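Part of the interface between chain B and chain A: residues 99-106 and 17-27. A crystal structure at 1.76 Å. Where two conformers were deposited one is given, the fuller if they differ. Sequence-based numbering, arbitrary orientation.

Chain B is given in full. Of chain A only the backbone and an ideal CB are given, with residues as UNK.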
# COMPACT_ATOMS: atom_id res chain seq x y z
N SER B 99 8.71 -5.41 1.24
CA SER B 99 9.03 -5.43 -0.19
C SER B 99 9.31 -4.04 -0.71
O SER B 99 10.30 -3.79 -1.40
CB SER B 99 7.88 -6.06 -1.04
OG SER B 99 8.35 -6.13 -2.36
N GLU B 100 8.43 -3.09 -0.39
CA GLU B 100 8.59 -1.78 -0.88
C GLU B 100 9.85 -1.07 -0.30
O GLU B 100 10.53 -0.30 -1.05
CB GLU B 100 7.37 -0.92 -0.61
CG GLU B 100 6.15 -1.33 -1.40
CD GLU B 100 6.36 -1.29 -2.91
OE1 GLU B 100 6.88 -0.30 -3.42
OE2 GLU B 100 6.07 -2.29 -3.58
N MSE B 101 10.10 -1.27 0.98
CA MSE B 101 11.28 -0.73 1.64
C MSE B 101 12.55 -1.34 1.05
O MSE B 101 13.56 -0.66 0.83
CB MSE B 101 11.22 -0.92 3.16
CG MSE B 101 10.07 -0.10 3.74
SE MSE B 101 10.34 1.78 3.88
CE MSE B 101 11.29 1.72 5.58
N SER B 102 12.52 -2.64 0.80
CA SER B 102 13.67 -3.39 0.25
C SER B 102 14.00 -2.89 -1.14
O SER B 102 15.16 -2.84 -1.57
CB SER B 102 13.38 -4.87 0.20
OG SER B 102 13.26 -5.35 1.56
N LYS B 103 13.00 -2.52 -1.90
CA LYS B 103 13.25 -1.95 -3.24
C LYS B 103 13.98 -0.66 -3.22
O LYS B 103 14.60 -0.32 -4.22
CB LYS B 103 11.94 -1.79 -4.04
CG LYS B 103 11.34 -3.12 -4.45
CD LYS B 103 9.96 -2.82 -5.05
CE LYS B 103 9.24 -4.11 -5.39
NZ LYS B 103 7.81 -3.80 -5.69
N LEU B 104 13.96 0.07 -2.12
CA LEU B 104 14.70 1.30 -1.95
C LEU B 104 16.12 1.03 -1.35
O LEU B 104 16.85 1.97 -1.04
CB LEU B 104 13.99 2.17 -0.96
CG LEU B 104 12.58 2.57 -1.35
CD1 LEU B 104 12.02 3.38 -0.21
CD2 LEU B 104 12.69 3.35 -2.63
N GLY B 105 16.43 -0.24 -1.15
CA GLY B 105 17.74 -0.63 -0.57
C GLY B 105 17.81 -0.64 0.94
O GLY B 105 18.91 -0.75 1.50
N ILE B 106 16.68 -0.51 1.65
CA ILE B 106 16.71 -0.31 3.09
C ILE B 106 16.67 -1.69 3.71
O ILE B 106 15.77 -2.50 3.48
CB ILE B 106 15.51 0.53 3.55
CG1 ILE B 106 15.56 1.88 2.85
CG2 ILE B 106 15.52 0.68 5.04
CD1 ILE B 106 14.45 2.79 3.23
N UNK A 17 7.77 8.36 -12.09
CA UNK A 17 8.53 9.10 -11.10
C UNK A 17 9.04 8.14 -10.01
O UNK A 17 10.21 8.21 -9.61
CB UNK A 17 7.67 10.21 -10.49
N UNK A 18 8.17 7.25 -9.55
CA UNK A 18 8.58 6.33 -8.43
C UNK A 18 9.65 5.36 -8.86
O UNK A 18 10.58 5.12 -8.09
CB UNK A 18 7.38 5.54 -7.91
N UNK A 19 9.57 4.85 -10.08
CA UNK A 19 10.56 3.99 -10.65
C UNK A 19 11.93 4.66 -10.69
O UNK A 19 12.91 4.09 -10.25
CB UNK A 19 10.13 3.56 -12.05
N UNK A 20 11.97 5.91 -11.16
CA UNK A 20 13.22 6.69 -11.18
C UNK A 20 13.73 6.95 -9.78
O UNK A 20 14.92 6.81 -9.52
CB UNK A 20 13.01 8.02 -11.91
N UNK A 21 12.83 7.35 -8.86
CA UNK A 21 13.19 7.58 -7.50
C UNK A 21 13.87 6.33 -6.96
O UNK A 21 14.88 6.42 -6.21
CB UNK A 21 11.96 7.96 -6.67
N UNK A 22 13.29 5.15 -7.25
CA UNK A 22 13.90 3.87 -6.81
C UNK A 22 15.34 3.66 -7.30
O UNK A 22 16.25 3.26 -6.52
CB UNK A 22 13.04 2.70 -7.30
N UNK A 23 15.56 3.89 -8.58
CA UNK A 23 16.92 3.82 -9.17
C UNK A 23 17.90 4.81 -8.54
O UNK A 23 19.02 4.45 -8.33
CB UNK A 23 16.85 4.08 -10.68
N UNK A 24 17.40 5.97 -8.16
CA UNK A 24 18.16 6.99 -7.47
C UNK A 24 18.53 6.62 -6.02
O UNK A 24 19.70 6.60 -5.65
CB UNK A 24 17.36 8.29 -7.48
N UNK A 25 17.54 6.21 -5.24
CA UNK A 25 17.75 5.88 -3.83
C UNK A 25 18.66 4.67 -3.68
O UNK A 25 19.56 4.66 -2.80
CB UNK A 25 16.41 5.62 -3.14
N UNK A 26 18.56 3.70 -4.57
CA UNK A 26 19.44 2.53 -4.53
C UNK A 26 20.83 2.78 -5.13
O UNK A 26 21.70 1.93 -5.02
CB UNK A 26 18.77 1.37 -5.27
N UNK A 27 21.08 3.92 -5.75
CA UNK A 27 22.39 4.19 -6.27
C UNK A 27 22.62 3.54 -7.61
O UNK A 27 23.72 3.55 -8.12
CB UNK A 27 23.45 3.73 -5.27

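Chain B offers the last turn of a helix and the loop that follows: an acidic side chain at Glu B100, the backbone carbonyls of Lys B103 and Leu B104, and the leucine side chain. Chain A answers with a helix whose successive turns bring positions 18, 22, 25 and 26 against that end.

Position 17 is out of reach, so chain B sets no rule for it; it is Val A17.

At position 18 the CA-to-CB bond points sideways, and an ideal CB has nothing of chain B within 5.5 Å. A long polar side chain, such as histidine, glutamine, lysine or arginine, could extend toward the carboxylate of Glu B100. The residue is His A18, with chi1 t. Its NE2 lies 4.2 Å from Glu B100 OE1, too far for a direct bond, and a water fills the gap. That water sits 3.1 Å from His A18 NE2 and donates to both Glu B100 OE1 and Glu B100 O, each at 2.8 Å. The other carboxylate oxygen, Glu B100 OE2, forms a salt bridge with Lys B103 NZ at 3.1 Å.

Positions 19 and 20 are out of reach; they are Tyr A19 and Ile A20. Position 21 points sideways with no chain B atom near its ideal CB, and His A21 leads its ring away.

Position 22 is tighter. Its ideal CB is 4.6 Å from Lys B103 O and 4.7 Å from Leu B104 CD2, which suits a small or beta-branched residue: alanine, serine, threonine or valine. Thr A22 adopts chi1 m. Its CG2 packs 3.4 Å from Lys B103 O, while its OG1 lies 3.9 Å from Leu B104 CD2 and donates back to His A18 O at 3.0 Å.

Positions 23 and 24 make no contact; they are Glu A23, whose CA-to-CB bond points away, and Ile A24.

Position 25 points toward chain B, its ideal CB 4.2 Å from Leu B104 O. A compact apolar residue, such as alanine, valine or isoleucine, would fit beside the leucine. In Val A25, CG1 reaches 3.2 Å from Leu B104 O and 4.0 Å from Leu B104 CB, the apolar contact between the stretches.

Position 26 is sideways, over the turn at Gly B105; its CA lies 5.3 Å from Gly B105 CA, the nearest CA pair. The ideal CB is 4.6 Å from Lys B103 O and 4.7 Å from Leu B104 O, which suits alanine, serine or threonine. Thr A26, chi1 p, places CG2 3.2 Å from Lys B103 O; its OG1 donates to Thr A22 O at 2.9 Å and also bonds just outside the stretch. Both threonines thus turn a methyl to Lys B103 O while each hydroxyl donates one turn back.

Position 27 has phi 81°, and a CB would jam against the preceding carbonyl oxygen. Backbone alone calls for glycine, and Gly A27 closes the helix in a Schellman motif; Gly B105 ends its own helix with the same motif.

Chain A, residues 17-27: VHYIHTEIVTG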
# COMPACT_ATOMS: atom_id res chain seq x y z
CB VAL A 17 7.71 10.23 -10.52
CG1 VAL A 17 8.39 10.88 -9.36
CG2 VAL A 17 7.50 11.28 -11.63
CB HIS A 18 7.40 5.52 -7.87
CG HIS A 18 7.79 4.73 -6.67
ND1 HIS A 18 8.07 5.33 -5.46
CD2 HIS A 18 7.95 3.40 -6.48
CE1 HIS A 18 8.37 4.40 -4.57
NE2 HIS A 18 8.30 3.22 -5.16
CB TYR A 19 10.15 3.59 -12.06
CG TYR A 19 11.23 2.89 -12.84
CD1 TYR A 19 11.38 1.49 -12.77
CD2 TYR A 19 12.10 3.61 -13.66
CE1 TYR A 19 12.37 0.87 -13.49
CE2 TYR A 19 13.10 2.98 -14.38
CZ TYR A 19 13.23 1.61 -14.28
OH TYR A 19 14.23 0.99 -15.03
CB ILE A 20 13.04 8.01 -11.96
CG1 ILE A 20 12.81 7.64 -13.43
CG2 ILE A 20 14.20 8.95 -11.72
CD1 ILE A 20 12.12 8.70 -14.25
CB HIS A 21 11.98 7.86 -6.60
CG HIS A 21 11.43 9.24 -6.73
ND1 HIS A 21 10.22 9.59 -6.17
CD2 HIS A 21 11.93 10.36 -7.30
CE1 HIS A 21 10.00 10.88 -6.37
NE2 HIS A 21 11.01 11.36 -7.08
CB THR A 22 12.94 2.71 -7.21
OG1 THR A 22 11.74 2.92 -6.39
CG2 THR A 22 13.49 1.44 -6.90
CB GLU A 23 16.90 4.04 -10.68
CG GLU A 23 16.04 3.02 -11.41
CD GLU A 23 16.60 1.61 -11.32
OE1 GLU A 23 17.31 1.21 -12.26
OE2 GLU A 23 16.33 0.88 -10.33
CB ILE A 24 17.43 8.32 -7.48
CG1 ILE A 24 17.33 8.80 -8.89
CG2 ILE A 24 18.18 9.29 -6.54
CD1 ILE A 24 16.40 9.95 -9.06
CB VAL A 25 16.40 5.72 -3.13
CG1 VAL A 25 16.57 5.12 -1.73
CG2 VAL A 25 15.77 7.10 -3.02
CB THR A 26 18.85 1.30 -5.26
OG1 THR A 26 18.66 1.61 -6.62
CG2 THR A 26 17.56 0.94 -4.66
O HOH W 1 9.26 1.06 -3.13
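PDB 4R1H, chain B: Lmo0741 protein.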